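Blue-light photoreceptor (PDB 4KUK) probably senses blue light through a flavin chromophore bound in its PAS-type light-oxygen-voltage (LOV) domain. Local coordinates at residues A[96-102]-A[114-120]. Numbering follows the deposited sequence.
Sequences TRFTIDI and NRLRIRP. With RBF (riboflavin), chain B.
Three like-charged arginines crowd together beside this antiparallel hairpin pairing in a LOV domain's PAS fold: NH1 of the modified Arg97 lies 4.4 Å from Arg117 NH2, while Arg119, salt-bridged to Glu32, passes its CD 3.5 Å from Arg97 NH2. A two-faced sheet separates charge from cofactor. Extended strands 98-102 and 114-120 make 158° between N-to-C directions, with a closest axis approach of 4.6 Å. Phe98-Ile118 is a hydrogen-bonded pair (Phe98 N to Ile118 O 3.0 Å, Ile118 N to Phe98 O 2.8 Å), as are Ile100-Leu116 and Ile102-Asn114 (N to O 2.9 Å each way); Thr99-Arg117 and Asp101-Arg115 are non-hydrogen-bonded. On the face of these last four, Arg115 salt-bridges Asp101 bidentately, NE to OD1 2.7 Å and NH2 to OD2 2.9 Å. The six hydrogen-bonded-pair residues form the riboflavin face: Ile118 CB lies over the Phe98 ring (chi1 p), 4.1 Å from its centroid (CH-pi), Leu116 CD1 is 3.4 Å from flavin N5, and Asn114 ND2, also hydrogen-bonded to Asn104 OD1, donates weakly to riboflavin O4 at 3.1 Å.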
loop_
_atom_site.group_PDB
_atom_site.type_symbol
_atom_site.label_atom_id
_atom_site.label_comp_id
_atom_site.label_asym_id
_atom_site.label_seq_id
_atom_site.Cartn_x
_atom_site.Cartn_y
_atom_site.Cartn_z
ATOM N N THR A 96 -10.040 -7.603 -12.578
ATOM C CA THR A 96 -11.109 -6.813 -13.163
ATOM C C THR A 96 -12.196 -6.570 -12.109
ATOM O O THR A 96 -12.210 -7.238 -11.068
ATOM C CB THR A 96 -11.705 -7.527 -14.397
ATOM O OG1 THR A 96 -12.558 -6.608 -15.075
ATOM C CG2 THR A 96 -12.508 -8.783 -13.984
ATOM N N ARG A 97 -13.098 -5.630 -12.356
ATOM C CA ARG A 97 -14.188 -5.359 -11.424
ATOM C C ARG A 97 -15.224 -6.453 -11.564
ATOM O O ARG A 97 -15.593 -6.829 -12.684
ATOM C CB ARG A 97 -14.849 -4.015 -11.747
ATOM C CG ARG A 97 -13.988 -2.794 -11.426
ATOM C CD ARG A 97 -14.723 -1.500 -11.792
ATOM N NE ARG A 97 -14.091 -0.333 -11.177
ATOM C CZ ARG A 97 -14.517 0.251 -10.062
ATOM N NH1 ARG A 97 -15.594 -0.207 -9.431
ATOM N NH2 ARG A 97 -13.865 1.302 -9.580
ATOM N N PHE A 98 -15.700 -6.979 -10.442
ATOM C CA PHE A 98 -16.782 -7.933 -10.527
ATOM C C PHE A 98 -17.619 -7.945 -9.247
ATOM O O PHE A 98 -17.177 -7.490 -8.163
ATOM C CB PHE A 98 -16.266 -9.330 -10.856
ATOM C CG PHE A 98 -15.405 -9.942 -9.783
ATOM C CD1 PHE A 98 -14.032 -9.676 -9.744
ATOM C CD2 PHE A 98 -15.961 -10.782 -8.802
ATOM C CE1 PHE A 98 -13.215 -10.228 -8.740
ATOM C CE2 PHE A 98 -15.163 -11.346 -7.841
ATOM C CZ PHE A 98 -13.775 -11.076 -7.804
ATOM N N THR A 99 -18.834 -8.437 -9.401
ATOM C CA THR A 99 -19.792 -8.532 -8.303
ATOM C C THR A 99 -20.403 -9.918 -8.330
ATOM O O THR A 99 -20.717 -10.434 -9.414
ATOM C CB THR A 99 -20.916 -7.473 -8.437
ATOM O OG1 THR A 99 -20.320 -6.168 -8.470
ATOM C CG2 THR A 99 -21.879 -7.531 -7.250
ATOM N N ILE A 100 -20.589 -10.529 -7.161
ATOM C CA ILE A 100 -21.225 -11.835 -7.143
ATOM C C ILE A 100 -22.056 -11.961 -5.884
ATOM O O ILE A 100 -21.698 -11.395 -4.846
ATOM C CB ILE A 100 -20.193 -12.985 -7.263
ATOM C CG1 ILE A 100 -20.909 -14.334 -7.435
ATOM C CG2 ILE A 100 -19.249 -13.007 -6.042
ATOM C CD1 ILE A 100 -20.006 -15.460 -7.991
ATOM N N ASP A 101 -23.205 -12.639 -5.984
ATOM C CA ASP A 101 -23.999 -12.931 -4.797
ATOM C C ASP A 101 -23.544 -14.289 -4.262
ATOM O O ASP A 101 -23.641 -15.297 -4.973
ATOM C CB ASP A 101 -25.492 -12.991 -5.117
ATOM C CG ASP A 101 -26.116 -11.609 -5.332
ATOM O OD1 ASP A 101 -25.393 -10.589 -5.363
ATOM O OD2 ASP A 101 -27.362 -11.549 -5.478
ATOM N N ILE A 102 -23.071 -14.311 -3.013
ATOM C CA ILE A 102 -22.526 -15.516 -2.417
ATOM C C ILE A 102 -23.073 -15.653 -0.989
ATOM O O ILE A 102 -23.193 -14.667 -0.257
ATOM C CB ILE A 102 -20.972 -15.503 -2.458
ATOM C CG1 ILE A 102 -20.387 -16.826 -1.950
ATOM C CG2 ILE A 102 -20.398 -14.281 -1.727
ATOM C CD1 ILE A 102 -18.892 -16.937 -2.241
ATOM N N ASN A 114 -24.585 -12.295 0.493
ATOM C CA ASN A 114 -23.645 -11.182 0.377
ATOM C C ASN A 114 -23.487 -10.812 -1.106
ATOM O O ASN A 114 -23.022 -11.638 -1.892
ATOM C CB ASN A 114 -22.308 -11.639 0.933
ATOM C CG ASN A 114 -21.225 -10.594 0.858
ATOM O OD1 ASN A 114 -21.431 -9.448 0.412
ATOM N ND2 ASN A 114 -20.056 -10.969 1.325
ATOM N N ARG A 115 -23.848 -9.578 -1.440
ATOM C CA ARG A 115 -23.547 -9.033 -2.764
ATOM C C ARG A 115 -22.158 -8.426 -2.641
ATOM O O ARG A 115 -21.992 -7.325 -2.088
ATOM C CB ARG A 115 -24.570 -7.968 -3.162
ATOM C CG ARG A 115 -24.317 -7.454 -4.602
ATOM C CD ARG A 115 -25.614 -6.991 -5.252
ATOM N NE ARG A 115 -26.544 -8.107 -5.431
ATOM C CZ ARG A 115 -27.832 -7.950 -5.700
ATOM N NH1 ARG A 115 -28.310 -6.705 -5.846
ATOM N NH2 ARG A 115 -28.642 -9.017 -5.825
ATOM N N LEU A 116 -21.171 -9.174 -3.117
ATOM C CA LEU A 116 -19.760 -8.874 -2.890
ATOM C C LEU A 116 -19.249 -8.206 -4.154
ATOM O O LEU A 116 -19.354 -8.777 -5.259
ATOM C CB LEU A 116 -19.000 -10.161 -2.653
ATOM C CG LEU A 116 -17.460 -10.084 -2.631
ATOM C CD1 LEU A 116 -16.984 -9.165 -1.516
ATOM C CD2 LEU A 116 -16.853 -11.502 -2.472
ATOM N N ARG A 117 -18.672 -7.016 -3.997
ATOM C CA ARG A 117 -18.082 -6.306 -5.124
ATOM C C ARG A 117 -16.578 -6.142 -4.911
ATOM O O ARG A 117 -16.129 -5.631 -3.864
ATOM C CB ARG A 117 -18.730 -4.926 -5.266
ATOM C CG ARG A 117 -18.107 -4.052 -6.358
ATOM C CD ARG A 117 -18.900 -2.755 -6.566
ATOM N NE ARG A 117 -19.234 -2.087 -5.307
ATOM C CZ ARG A 117 -18.584 -1.037 -4.816
ATOM N NH1 ARG A 117 -18.966 -0.494 -3.665
ATOM N NH2 ARG A 117 -17.550 -0.528 -5.474
ATOM N N ILE A 118 -15.800 -6.558 -5.898
ATOM C CA ILE A 118 -14.336 -6.513 -5.774
ATOM C C ILE A 118 -13.773 -5.713 -6.928
ATOM O O ILE A 118 -14.261 -5.801 -8.077
ATOM C CB ILE A 118 -13.739 -7.940 -5.674
ATOM C CG1 ILE A 118 -14.002 -8.486 -4.269
ATOM C CG2 ILE A 118 -12.223 -7.946 -5.943
ATOM C CD1 ILE A 118 -13.827 -9.988 -4.134
ATOM N N ARG A 119 -12.744 -4.926 -6.645
ATOM C CA ARG A 119 -12.022 -4.252 -7.723
ATOM C C ARG A 119 -10.533 -4.228 -7.409
ATOM O O ARG A 119 -10.128 -4.211 -6.242
ATOM C CB ARG A 119 -12.557 -2.831 -7.893
ATOM C CG ARG A 119 -12.354 -1.981 -6.665
ATOM C CD ARG A 119 -13.069 -0.616 -6.713
ATOM N NE ARG A 119 -13.021 0.034 -5.397
ATOM C CZ ARG A 119 -12.076 0.900 -5.029
ATOM N NH1 ARG A 119 -11.119 1.226 -5.893
ATOM N NH2 ARG A 119 -12.090 1.440 -3.809
ATOM N N PRO A 120 -9.703 -4.249 -8.444
ATOM C CA PRO A 120 -8.260 -4.161 -8.259
ATOM C C PRO A 120 -7.824 -2.708 -8.115
ATOM O O PRO A 120 -8.433 -1.784 -8.684
ATOM C CB PRO A 120 -7.732 -4.754 -9.557
ATOM C CG PRO A 120 -8.735 -4.311 -10.600
ATOM C CD PRO A 120 -10.068 -4.491 -9.860
HETATM N N1 RBF B . -15.210 -14.088 0.007
HETATM C C2 RBF B . -16.412 -14.142 0.647
HETATM O O2 RBF B . -16.985 -15.253 0.680
HETATM N N3 RBF B . -16.985 -13.070 1.240
HETATM C C4 RBF B . -16.428 -11.864 1.198
HETATM O O4 RBF B . -16.951 -10.857 1.699
HETATM C C4A RBF B . -15.136 -11.731 0.526
HETATM N N5 RBF B . -14.505 -10.540 0.449
HETATM C C5A RBF B . -13.337 -10.427 -0.248
HETATM C C6 RBF B . -12.713 -9.177 -0.350
HETATM C C7 RBF B . -11.502 -9.033 -1.045
HETATM C C7M RBF B . -10.820 -7.702 -1.167
HETATM C C8 RBF B . -10.910 -10.239 -1.676
HETATM C C8M RBF B . -9.591 -10.139 -2.437
HETATM C C9 RBF B . -11.533 -11.472 -1.578
HETATM C C9A RBF B . -12.726 -11.615 -0.869
HETATM N N10 RBF B . -13.349 -12.851 -0.749
HETATM C C10 RBF B . -14.571 -12.921 -0.098
HETATM C "C1'" RBF B . -12.867 -14.051 -1.452
HETATM C "C2'" RBF B . -11.897 -14.915 -0.706
HETATM O "O2'" RBF B . -11.034 -14.063 0.070
HETATM C "C3'" RBF B . -11.114 -15.784 -1.710
HETATM O "O3'" RBF B . -10.490 -14.932 -2.653
HETATM C "C4'" RBF B . -12.051 -16.734 -2.468
HETATM O "O4'" RBF B . -12.530 -17.673 -1.505
HETATM C "C5'" RBF B . -11.363 -17.456 -3.632
HETATM O "O5'" RBF B . -10.113 -18.016 -3.179
#